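Local coordinates for protein synthesis inhibitor I (PDB 4FBB), which belongs to the ribosome-inactivating protein family of plants and holds an adenine in a pocket between its mixed sheet and its helices, at residues A33-K38 / E176-Q181; R63-V68 / D85-E90; G117-L122 / T169-V174. The protein carries 3 engineered substitutions. All coordinates share one frame; numbering follows the deposited sequence.

Contact 1 (A33-K38 / E176-Q181). With ADE (adenine), chain E.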
loop_
_atom_site.group_PDB
_atom_site.type_symbol
_atom_site.label_atom_id
_atom_site.label_comp_id
_atom_site.label_asym_id
_atom_site.label_seq_id
_atom_site.Cartn_x
_atom_site.Cartn_y
_atom_site.Cartn_z
ATOM N N ALA A 33 2.161 -3.192 -10.739
ATOM C CA ALA A 33 2.929 -2.207 -11.504
ATOM C C ALA A 33 2.044 -1.050 -11.971
ATOM O O ALA A 33 2.475 0.104 -12.007
ATOM C CB ALA A 33 3.614 -2.867 -12.700
ATOM N N GLY A 34 0.809 -1.368 -12.341
ATOM C CA GLY A 34 -0.123 -0.360 -12.813
ATOM C C GLY A 34 -0.477 0.633 -11.713
ATOM O O GLY A 34 -0.590 1.831 -11.978
ATOM N N ILE A 35 -0.644 0.140 -10.486
ATOM C CA ILE A 35 -0.927 1.019 -9.334
ATOM C C ILE A 35 0.230 1.988 -9.133
ATOM O O ILE A 35 0.024 3.199 -9.016
ATOM C CB ILE A 35 -1.164 0.209 -8.030
ATOM C CG1 ILE A 35 -2.434 -0.636 -8.142
ATOM C CG2 ILE A 35 -1.311 1.125 -6.802
ATOM C CD1 ILE A 35 -2.618 -1.612 -6.981
ATOM N N ARG A 36 1.452 1.466 -9.091
ATOM C CA ARG A 36 2.614 2.324 -8.892
ATOM C C ARG A 36 2.711 3.351 -9.991
ATOM O O ARG A 36 3.014 4.515 -9.735
ATOM C CB ARG A 36 3.901 1.506 -8.901
ATOM C CG ARG A 36 3.987 0.454 -7.831
ATOM C CD ARG A 36 5.161 -0.455 -8.125
ATOM N NE ARG A 36 5.326 -1.468 -7.084
ATOM C CZ ARG A 36 5.983 -2.607 -7.267
ATOM N NH1 ARG A 36 6.529 -2.866 -8.455
ATOM N NH2 ARG A 36 6.088 -3.482 -6.271
ATOM N N ASN A 37 2.476 2.906 -11.225
ATOM C CA ASN A 37 2.540 3.780 -12.387
ATOM C C ASN A 37 1.541 4.927 -12.315
ATOM O O ASN A 37 1.862 6.067 -12.643
ATOM C CB ASN A 37 2.272 2.975 -13.662
ATOM C CG ASN A 37 2.252 3.843 -14.892
ATOM O OD1 ASN A 37 1.223 3.976 -15.567
ATOM N ND2 ASN A 37 3.389 4.460 -15.190
ATOM N N LYS A 38 0.323 4.614 -11.902
ATOM C CA LYS A 38 -0.719 5.637 -11.824
ATOM C C LYS A 38 -0.608 6.557 -10.606
ATOM O O LYS A 38 -1.194 7.635 -10.595
ATOM C CB LYS A 38 -2.105 4.993 -11.900
ATOM C CG LYS A 38 -2.447 4.477 -13.293
ATOM C CD LYS A 38 -3.863 3.926 -13.356
ATOM C CE LYS A 38 -4.328 3.781 -14.805
ATOM N NZ LYS A 38 -5.736 3.293 -14.894
ATOM N N GLU A 176 1.313 -2.989 0.829
ATOM C CA GLU A 176 2.740 -3.146 1.025
ATOM C C GLU A 176 3.369 -3.651 -0.277
ATOM O O GLU A 176 4.518 -3.330 -0.594
ATOM C CB GLU A 176 3.023 -4.088 2.194
ATOM C CG GLU A 176 2.297 -3.704 3.498
ATOM C CD GLU A 176 2.681 -2.316 4.034
ATOM O OE1 GLU A 176 3.637 -1.684 3.523
ATOM O OE2 GLU A 176 2.005 -1.844 4.978
ATOM N N ALA A 177 2.589 -4.417 -1.033
ATOM C CA ALA A 177 3.011 -4.894 -2.347
ATOM C C ALA A 177 3.263 -3.733 -3.314
ATOM O O ALA A 177 4.248 -3.740 -4.068
ATOM C CB ALA A 177 1.960 -5.826 -2.916
ATOM N N THR A 178 2.372 -2.746 -3.306
ATOM C CA THR A 178 2.551 -1.561 -4.146
ATOM C C THR A 178 3.826 -0.825 -3.721
ATOM O O THR A 178 4.633 -0.428 -4.560
ATOM C CB THR A 178 1.324 -0.610 -4.084
ATOM O OG1 THR A 178 0.182 -1.251 -4.661
ATOM C CG2 THR A 178 1.581 0.673 -4.837
ATOM N N ARG A 179 4.013 -0.660 -2.411
ATOM C CA ARG A 179 5.185 0.048 -1.893
ATOM C C ARG A 179 6.515 -0.658 -2.120
ATOM O O ARG A 179 7.525 -0.001 -2.349
ATOM C CB ARG A 179 5.032 0.302 -0.399
ATOM C CG ARG A 179 3.974 1.325 -0.070
ATOM C CD ARG A 179 3.512 1.117 1.351
ATOM N NE ARG A 179 2.566 2.139 1.791
ATOM C CZ ARG A 179 1.734 1.977 2.812
ATOM N NH1 ARG A 179 1.730 0.830 3.480
ATOM N NH2 ARG A 179 0.904 2.957 3.156
ATOM N N PHE A 180 6.525 -1.987 -2.035
ATOM C CA PHE A 180 7.789 -2.731 -2.097
ATOM C C PHE A 180 7.809 -3.807 -3.161
ATOM O O PHE A 180 6.887 -4.619 -3.254
ATOM C CB PHE A 180 8.114 -3.362 -0.738
ATOM C CG PHE A 180 8.266 -2.347 0.362
ATOM C CD1 PHE A 180 9.454 -1.645 0.514
ATOM C CD2 PHE A 180 7.214 -2.079 1.215
ATOM C CE1 PHE A 180 9.595 -0.687 1.513
ATOM C CE2 PHE A 180 7.342 -1.126 2.211
ATOM C CZ PHE A 180 8.538 -0.434 2.360
ATOM N N GLN A 181 8.882 -3.810 -3.946
ATOM C CA GLN A 181 9.101 -4.846 -4.961
ATOM C C GLN A 181 9.423 -6.175 -4.289
ATOM O O GLN A 181 9.137 -7.249 -4.826
ATOM C CB GLN A 181 10.240 -4.446 -5.898
ATOM C CG GLN A 181 9.996 -3.153 -6.671
ATOM C CD GLN A 181 10.960 -2.957 -7.826
ATOM O OE1 GLN A 181 11.816 -2.056 -7.811
ATOM N NE2 GLN A 181 10.814 -3.785 -8.850
HETATM N N9 ADE E . 0.462 0.164 6.933
HETATM C C8 ADE E . 0.159 -0.194 8.216
HETATM N N7 ADE E . -1.105 -0.012 8.526
HETATM C C5 ADE E . -1.667 0.497 7.367
HETATM C C6 ADE E . -2.973 0.905 7.024
HETATM N N6 ADE E . -4.023 0.880 7.853
HETATM N N1 ADE E . -3.168 1.369 5.777
HETATM C C2 ADE E . -2.141 1.419 4.914
HETATM N N3 ADE E . -0.874 1.068 5.117
HETATM C C4 ADE E . -0.709 0.623 6.379
#

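Contact 2 (R63-V68 / D85-E90). With ADE (adenine), chain E.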
loop_
_atom_site.group_PDB
_atom_site.type_symbol
_atom_site.label_atom_id
_atom_site.label_comp_id
_atom_site.label_asym_id
_atom_site.label_seq_id
_atom_site.Cartn_x
_atom_site.Cartn_y
_atom_site.Cartn_z
ATOM N N ARG A 63 -7.218 12.851 -1.932
ATOM C CA ARG A 63 -6.820 12.083 -3.113
ATOM C C ARG A 63 -6.871 10.591 -2.830
ATOM O O ARG A 63 -6.151 10.084 -1.964
ATOM C CB ARG A 63 -5.442 12.520 -3.597
ATOM C CG ARG A 63 -5.439 13.934 -4.149
ATOM C CD ARG A 63 -4.080 14.339 -4.678
ATOM N NE ARG A 63 -3.718 13.572 -5.867
ATOM C CZ ARG A 63 -2.759 12.653 -5.901
ATOM N NH1 ARG A 63 -2.047 12.387 -4.811
ATOM N NH2 ARG A 63 -2.510 12.006 -7.029
ATOM N N TRP A 64 -7.755 9.909 -3.549
ATOM C CA TRP A 64 -8.051 8.511 -3.298
ATOM C C TRP A 64 -8.064 7.741 -4.613
ATOM O O TRP A 64 -8.238 8.320 -5.683
ATOM C CB TRP A 64 -9.414 8.379 -2.602
ATOM C CG TRP A 64 -9.469 9.061 -1.257
ATOM C CD1 TRP A 64 -9.679 10.394 -1.016
ATOM C CD2 TRP A 64 -9.297 8.446 0.026
ATOM N NE1 TRP A 64 -9.651 10.639 0.338
ATOM C CE2 TRP A 64 -9.420 9.459 1.001
ATOM C CE3 TRP A 64 -9.060 7.132 0.444
ATOM C CZ2 TRP A 64 -9.307 9.203 2.368
ATOM C CZ3 TRP A 64 -8.949 6.877 1.803
ATOM C CH2 TRP A 64 -9.075 7.909 2.751
ATOM N N PHE A 65 -7.852 6.435 -4.524
ATOM C CA PHE A 65 -8.086 5.555 -5.656
ATOM C C PHE A 65 -8.731 4.286 -5.124
ATOM O O PHE A 65 -8.693 4.022 -3.912
ATOM C CB PHE A 65 -6.789 5.280 -6.442
ATOM C CG PHE A 65 -5.763 4.482 -5.685
ATOM C CD1 PHE A 65 -4.914 5.098 -4.776
ATOM C CD2 PHE A 65 -5.627 3.122 -5.908
ATOM C CE1 PHE A 65 -3.967 4.371 -4.086
ATOM C CE2 PHE A 65 -4.684 2.386 -5.228
ATOM C CZ PHE A 65 -3.852 3.005 -4.311
ATOM N N HIS A 66 -9.341 3.510 -6.008
ATOM C CA HIS A 66 -9.961 2.268 -5.585
ATOM C C HIS A 66 -9.210 1.055 -6.106
ATOM O O HIS A 66 -8.653 1.082 -7.194
ATOM C CB HIS A 66 -11.405 2.202 -6.062
ATOM C CG HIS A 66 -12.328 3.113 -5.321
ATOM N ND1 HIS A 66 -13.649 3.277 -5.666
ATOM C CD2 HIS A 66 -12.115 3.906 -4.239
ATOM C CE1 HIS A 66 -14.215 4.137 -4.836
ATOM N NE2 HIS A 66 -13.308 4.529 -3.961
ATOM N N VAL A 67 -9.200 -0.002 -5.307
ATOM C CA VAL A 67 -8.717 -1.301 -5.751
ATOM C C VAL A 67 -9.871 -2.278 -5.600
ATOM O O VAL A 67 -10.521 -2.326 -4.551
ATOM C CB VAL A 67 -7.506 -1.763 -4.922
ATOM C CG1 VAL A 67 -7.267 -3.267 -5.081
ATOM C CG2 VAL A 67 -6.275 -0.963 -5.311
ATOM N N VAL A 68 -10.132 -3.037 -6.657
ATOM C CA VAL A 68 -11.225 -3.998 -6.682
ATOM C C VAL A 68 -10.679 -5.427 -6.710
ATOM O O VAL A 68 -9.956 -5.796 -7.636
ATOM C CB VAL A 68 -12.097 -3.753 -7.923
ATOM C CG1 VAL A 68 -13.168 -4.800 -8.039
ATOM C CG2 VAL A 68 -12.714 -2.364 -7.866
ATOM N N ASP A 85 -1.917 9.531 -1.849
ATOM C CA ASP A 85 -0.731 10.279 -1.433
ATOM C C ASP A 85 0.225 9.468 -0.571
ATOM O O ASP A 85 1.438 9.659 -0.650
ATOM C CB ASP A 85 -1.106 11.612 -0.745
ATOM C CG ASP A 85 -2.165 11.448 0.338
ATOM O OD1 ASP A 85 -2.394 10.312 0.816
ATOM O OD2 ASP A 85 -2.759 12.477 0.741
ATOM N N ASN A 86 -0.312 8.562 0.246
ATOM C CA ASN A 86 0.530 7.683 1.059
ATOM C C ASN A 86 0.086 6.222 1.049
ATOM O O ASN A 86 0.583 5.416 1.845
ATOM C CB ASN A 86 0.628 8.186 2.508
ATOM C CG ASN A 86 -0.698 8.136 3.241
ATOM O OD1 ASN A 86 -1.747 7.846 2.658
ATOM N ND2 ASN A 86 -0.662 8.457 4.533
ATOM N N ILE A 87 -0.862 5.906 0.166
ATOM C CA ILE A 87 -1.325 4.533 -0.046
ATOM C C ILE A 87 -1.890 3.915 1.232
ATOM O O ILE A 87 -1.751 2.714 1.492
ATOM C CB ILE A 87 -0.223 3.654 -0.689
ATOM C CG1 ILE A 87 0.536 4.459 -1.752
ATOM C CG2 ILE A 87 -0.842 2.424 -1.341
ATOM C CD1 ILE A 87 1.821 3.776 -2.264
ATOM N N TYR A 88 -2.544 4.747 2.038
ATOM C CA TYR A 88 -3.158 4.249 3.257
ATOM C C TYR A 88 -4.555 3.694 3.023
ATOM O O TYR A 88 -5.380 4.309 2.340
ATOM C CB TYR A 88 -3.127 5.305 4.378
ATOM C CG TYR A 88 -2.023 5.011 5.357
ATOM C CD1 TYR A 88 -0.702 5.283 5.040
ATOM C CD2 TYR A 88 -2.295 4.409 6.577
ATOM C CE1 TYR A 88 0.318 4.987 5.920
ATOM C CE2 TYR A 88 -1.281 4.102 7.466
ATOM C CZ TYR A 88 0.022 4.399 7.138
ATOM O OH TYR A 88 1.039 4.101 8.018
ATOM N N LEU A 89 -4.797 2.501 3.562
ATOM C CA LEU A 89 -6.115 1.894 3.471
ATOM C C LEU A 89 -6.930 2.426 4.627
ATOM O O LEU A 89 -6.531 2.294 5.784
ATOM C CB LEU A 89 -6.048 0.365 3.559
ATOM C CG LEU A 89 -7.421 -0.326 3.594
ATOM C CD1 LEU A 89 -8.213 -0.022 2.336
ATOM C CD2 LEU A 89 -7.304 -1.835 3.813
ATOM N N GLU A 90 -8.072 3.016 4.308
ATOM C CA GLU A 90 -8.928 3.607 5.330
ATOM C C GLU A 90 -10.349 3.071 5.278
ATOM O O GLU A 90 -11.077 3.132 6.274
ATOM C CB GLU A 90 -8.920 5.139 5.227
ATOM C CG GLU A 90 -7.648 5.790 5.747
ATOM C CD GLU A 90 -7.416 5.516 7.225
ATOM O OE1 GLU A 90 -8.394 5.175 7.925
ATOM O OE2 GLU A 90 -6.262 5.648 7.695
HETATM N N9 ADE E . 0.462 0.164 6.933
HETATM C C8 ADE E . 0.159 -0.194 8.216
HETATM N N7 ADE E . -1.105 -0.012 8.526
HETATM C C5 ADE E . -1.667 0.497 7.367
HETATM C C6 ADE E . -2.973 0.905 7.024
HETATM N N6 ADE E . -4.023 0.880 7.853
HETATM N N1 ADE E . -3.168 1.369 5.777
HETATM C C2 ADE E . -2.141 1.419 4.914
HETATM N N3 ADE E . -0.874 1.068 5.117
HETATM C C4 ADE E . -0.709 0.623 6.379
#

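Contact 3 (G117-L122 / T169-V174). With ADE (adenine), chain E.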
loop_
_atom_site.group_PDB
_atom_site.type_symbol
_atom_site.label_atom_id
_atom_site.label_comp_id
_atom_site.label_asym_id
_atom_site.label_seq_id
_atom_site.Cartn_x
_atom_site.Cartn_y
_atom_site.Cartn_z
ATOM N N GLY A 117 -6.417 0.741 11.746
ATOM C CA GLY A 117 -5.740 0.256 10.556
ATOM C C GLY A 117 -4.257 -0.020 10.731
ATOM O O GLY A 117 -3.595 -0.471 9.796
ATOM N N THR A 118 -3.732 0.244 11.920
ATOM C CA THR A 118 -2.304 0.066 12.182
ATOM C C THR A 118 -1.988 -1.395 12.497
ATOM O O THR A 118 -2.834 -2.121 13.026
ATOM C CB THR A 118 -1.829 0.957 13.362
ATOM O OG1 THR A 118 -2.343 2.286 13.200
ATOM C CG2 THR A 118 -0.304 1.012 13.421
ATOM N N TYR A 119 -0.773 -1.831 12.176
ATOM C CA TYR A 119 -0.353 -3.186 12.530
ATOM C C TYR A 119 -0.439 -3.475 14.039
ATOM O O TYR A 119 -0.717 -4.605 14.441
ATOM C CB TYR A 119 1.035 -3.484 11.960
ATOM C CG TYR A 119 1.001 -3.617 10.450
ATOM C CD1 TYR A 119 -0.056 -4.267 9.820
ATOM C CD2 TYR A 119 2.001 -3.071 9.657
ATOM C CE1 TYR A 119 -0.104 -4.391 8.441
ATOM C CE2 TYR A 119 1.962 -3.183 8.276
ATOM C CZ TYR A 119 0.908 -3.844 7.678
ATOM O OH TYR A 119 0.869 -3.955 6.308
ATOM N N ARG A 120 -0.225 -2.459 14.871
ATOM C CA ARG A 120 -0.438 -2.627 16.307
ATOM C C ARG A 120 -1.930 -2.851 16.607
ATOM O O ARG A 120 -2.281 -3.721 17.413
ATOM C CB ARG A 120 0.149 -1.451 17.109
ATOM C CG ARG A 120 -0.416 -0.077 16.760
ATOM C CD ARG A 120 0.376 1.047 17.430
ATOM N NE ARG A 120 -0.220 2.362 17.185
ATOM C CZ ARG A 120 0.206 3.229 16.267
ATOM N NH1 ARG A 120 1.249 2.941 15.496
ATOM N NH2 ARG A 120 -0.410 4.395 16.127
ATOM N N ASP A 121 -2.799 -2.092 15.937
ATOM C CA ASP A 121 -4.247 -2.277 16.060
ATOM C C ASP A 121 -4.684 -3.677 15.615
ATOM O O ASP A 121 -5.398 -4.373 16.342
ATOM C CB ASP A 121 -5.008 -1.243 15.221
ATOM C CG ASP A 121 -4.790 0.180 15.691
ATOM O OD1 ASP A 121 -4.722 0.400 16.921
ATOM O OD2 ASP A 121 -4.694 1.083 14.829
ATOM N N LEU A 122 -4.253 -4.074 14.414
ATOM C CA LEU A 122 -4.719 -5.301 13.769
ATOM C C LEU A 122 -4.117 -6.550 14.397
ATOM O O LEU A 122 -4.824 -7.508 14.711
ATOM C CB LEU A 122 -4.371 -5.260 12.282
ATOM C CG LEU A 122 -4.970 -4.104 11.487
ATOM C CD1 LEU A 122 -4.286 -3.993 10.144
ATOM C CD2 LEU A 122 -6.459 -4.295 11.301
ATOM N N THR A 169 -4.079 -9.178 5.970
ATOM C CA THR A 169 -3.718 -9.923 4.764
ATOM C C THR A 169 -3.722 -9.027 3.516
ATOM O O THR A 169 -2.765 -9.035 2.746
ATOM C CB THR A 169 -4.625 -11.158 4.559
ATOM O OG1 THR A 169 -5.993 -10.745 4.540
ATOM C CG2 THR A 169 -4.430 -12.176 5.687
ATOM N N LEU A 170 -4.785 -8.251 3.320
ATOM C CA LEU A 170 -4.871 -7.368 2.151
ATOM C C LEU A 170 -3.865 -6.208 2.160
ATOM O O LEU A 170 -3.333 -5.840 1.113
ATOM C CB LEU A 170 -6.281 -6.803 1.976
ATOM C CG LEU A 170 -7.432 -7.785 1.793
ATOM C CD1 LEU A 170 -8.722 -7.045 1.460
ATOM C CD2 LEU A 170 -7.096 -8.783 0.701
ATOM N N LEU A 171 -3.632 -5.612 3.330
ATOM C CA LEU A 171 -2.626 -4.559 3.452
ATOM C C LEU A 171 -1.300 -5.075 2.919
ATOM O O LEU A 171 -0.576 -4.374 2.209
ATOM C CB LEU A 171 -2.445 -4.151 4.912
ATOM C CG LEU A 171 -3.524 -3.300 5.567
ATOM C CD1 LEU A 171 -3.100 -2.952 6.986
ATOM C CD2 LEU A 171 -3.759 -2.043 4.760
ATOM N N LEU A 172 -0.995 -6.322 3.260
ATOM C CA LEU A 172 0.255 -6.928 2.854
ATOM C C LEU A 172 0.258 -7.226 1.362
ATOM O O LEU A 172 1.202 -6.863 0.664
ATOM C CB LEU A 172 0.517 -8.176 3.685
ATOM C CG LEU A 172 1.004 -7.818 5.086
ATOM C CD1 LEU A 172 0.890 -9.000 6.034
ATOM C CD2 LEU A 172 2.439 -7.330 5.007
ATOM N N MET A 173 -0.825 -7.823 0.868
ATOM C CA MET A 173 -0.867 -8.293 -0.528
ATOM C C MET A 173 -1.270 -7.223 -1.549
ATOM O O MET A 173 -1.120 -7.416 -2.765
ATOM C CB MET A 173 -1.765 -9.530 -0.643
ATOM C CG MET A 173 -1.263 -10.694 0.198
ATOM S SD MET A 173 -2.298 -12.162 0.053
ATOM C CE MET A 173 -1.709 -12.852 -1.512
ATOM N N VAL A 174 -1.770 -6.090 -1.062
ATOM C CA VAL A 174 -2.091 -4.981 -1.949
ATOM C C VAL A 174 -1.237 -3.751 -1.661
ATOM O O VAL A 174 -0.482 -3.301 -2.524
ATOM C CB VAL A 174 -3.583 -4.619 -1.903
ATOM C CG1 VAL A 174 -3.864 -3.378 -2.726
ATOM C CG2 VAL A 174 -4.400 -5.765 -2.424
HETATM N N9 ADE E . 0.462 0.164 6.933
HETATM C C8 ADE E . 0.159 -0.194 8.216
HETATM N N7 ADE E . -1.105 -0.012 8.526
HETATM C C5 ADE E . -1.667 0.497 7.367
HETATM C C6 ADE E . -2.973 0.905 7.024
HETATM N N6 ADE E . -4.023 0.880 7.853
HETATM N N1 ADE E . -3.168 1.369 5.777
HETATM C C2 ADE E . -2.141 1.419 4.914
HETATM N N3 ADE E . -0.874 1.068 5.117
HETATM C C4 ADE E . -0.709 0.623 6.379
#

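Contact 1 (A33-K38 / E176-Q181)
The guanidinium of R36 clamps the backbone of T178 and A177 at the closing turn of helix 157-179, so a side chain from one helix grips the C-terminal end of another. NE donates to T178 O at 2.8 Å, with the oxygen close to the guanidinium plane, while NH2 donates to A177 O at 2.9 Å. The second bond is the more head-on at its acceptor, with a C=O...donor angle of 166°. An extended chain from CG to NE carries the charge this far, and its CG meets T178 CG2 at 3.8 Å. F180 is the first residue to leave the helical conformation, and its O lies 3.3 Å from R36 NH2. Placed against the last carbonyls of a helix, the positive group would probably be favoured by the helix dipole.

Beside this grip, I35 and T178 cross nearly at right angles, with CG2 of I35 3.5 Å from CG2 of T178. T178 OG1 lies beside the backbone N (chi1 -66°), where it bonds V174 O, and CG2 is anti to that nitrogen and faces I35.

The other side of the same turn serves the adenine. R179 NH1 lies 3.1 Å and NH2 3.3 Å from ADE N3, both donating to it at the guanidinium edge. R179 NH1 also forms a salt bridge with E176 and donates to its OE1, approaching from above the carboxylate plane. Such a Glu-Arg pair beside the bound adenine is consistent with the active-site cleft known from relatives. W214 makes a cation-pi contact with R179. Helix 25-39 thus packs across the end of helix 157-179, where S184 of helix 181-190 bonds R36 and strand 49-50 touches it through R49.

Contact 2 (R63-V68 / D85-E90)
The six-membered ring of W64 receives E90 edge-on: CH2 lies 3.7 Å from E90 CB, which is close to the indole plane, and the carboxylate plane, its OE1 hydrogen-bonded to T103 OG1, stands nearly perpendicular to the ring. A second apolar touch joins F65 CZ to I87 CG2 at 4.3 Å, again at the ring edge. R63 NH1 only skirts the backbone at D85 N, 4.1 Å away. No hydrogen bond crosses the contact, as strand 78-83 lies between strands 64-70 and 89-93 in the sheet.

Next to this layer, the Y88 ring lies with one face over adenine, its CD2 3.3 Å from ADE N1, and L89 N donates to the same N1 at 3.0 Å. An Asx turn shapes the approach: N86 OD1 accepts Y88 N at 3.3 Å, the donor standing 57° out of the carbonyl plane. Farther out, N175 bonds I87 O, F15 stacks on F65, and the charged ends of R63 and D85 go to K282 and R83 respectively.

Dispersion and ring-edge contacts therefore carry the pairing, while the main-chain N-H of L89 recognises adenine N1 as an acceptor, which suggests that N1 is unprotonated here.

Contact 3 (G117-L122 / T169-V174)
Y119 and L171 run past one another in opposite directions, the phenol reaching toward the helix and the leucine toward the phenol's own segment. CE1 of Y119 comes within 3.6 Å of L171 CD1, which meets the ring obliquely. Farther along, the hydroxyl OH passes L171 CB at 3.6 Å and, crossing L172 at a slant, lies 3.9 Å from that residue's CD2. The oxygen is not left to these carbons alone, for it is hydrogen-bonded to the carboxylate of E176, farther along helix 157-179.

L171 divides its two methyls between neighbours. With CG beside its backbone N (chi1 -75°) and a straight chain beyond, CD1 packs 3.5 Å from L122 CD1 and also passes G117 O at 3.8 Å. CD2 turns instead to the base, 3.6 Å from ADE N1. A wider pi-type turn interrupts the regular helix at 171-174.

In the fold of ribosome-inactivating proteins, a pair of tyrosines sandwiches the adenine, and Y119 is one of them. One face of its ring lies over the imidazole part of the base, offset toward the ring's rim, with CE2 3.5 Å from ADE C8. Y88 covers the opposite face of the base. The ring's tilt is probably held from both ends, by CB on helix 119-122 and by the bond from OH to E176.

That short helix starts from T118 at the N-cap position. D121 reaches back to it, OD2 accepting T118 N at 3.2 Å on the anti side of the carboxylate, 21° out of its plane. G117 turns its carbonyl oxygen toward the exocyclic amine N6 of adenine, although the modelled separation is doubtfully short. L122 also touches V167 and T168, farther back on helix 157-179.

One segment or both of each contact reaches the adenine; in contact 1 it is 176-181 alone, and helix 25-39 stands behind it. The centres of contacts 1 and 2 lie about 12 Å apart. Contact 3 is centred about 13 Å from contact 2 and about 16 Å from contact 1. Helix 157-179 supplies a segment to both contact 1 and contact 3, whereas contact 2 belongs to the mixed sheet and the loop leading into strand 89-93. Along the chain, contact 2 closes before contact 3 opens, and both are nested inside the loop closed by contact 1. R179 NH2 lies 2.8 Å from N86 O, and L89 packs on L171, so parts distant in sequence converge on one ligand.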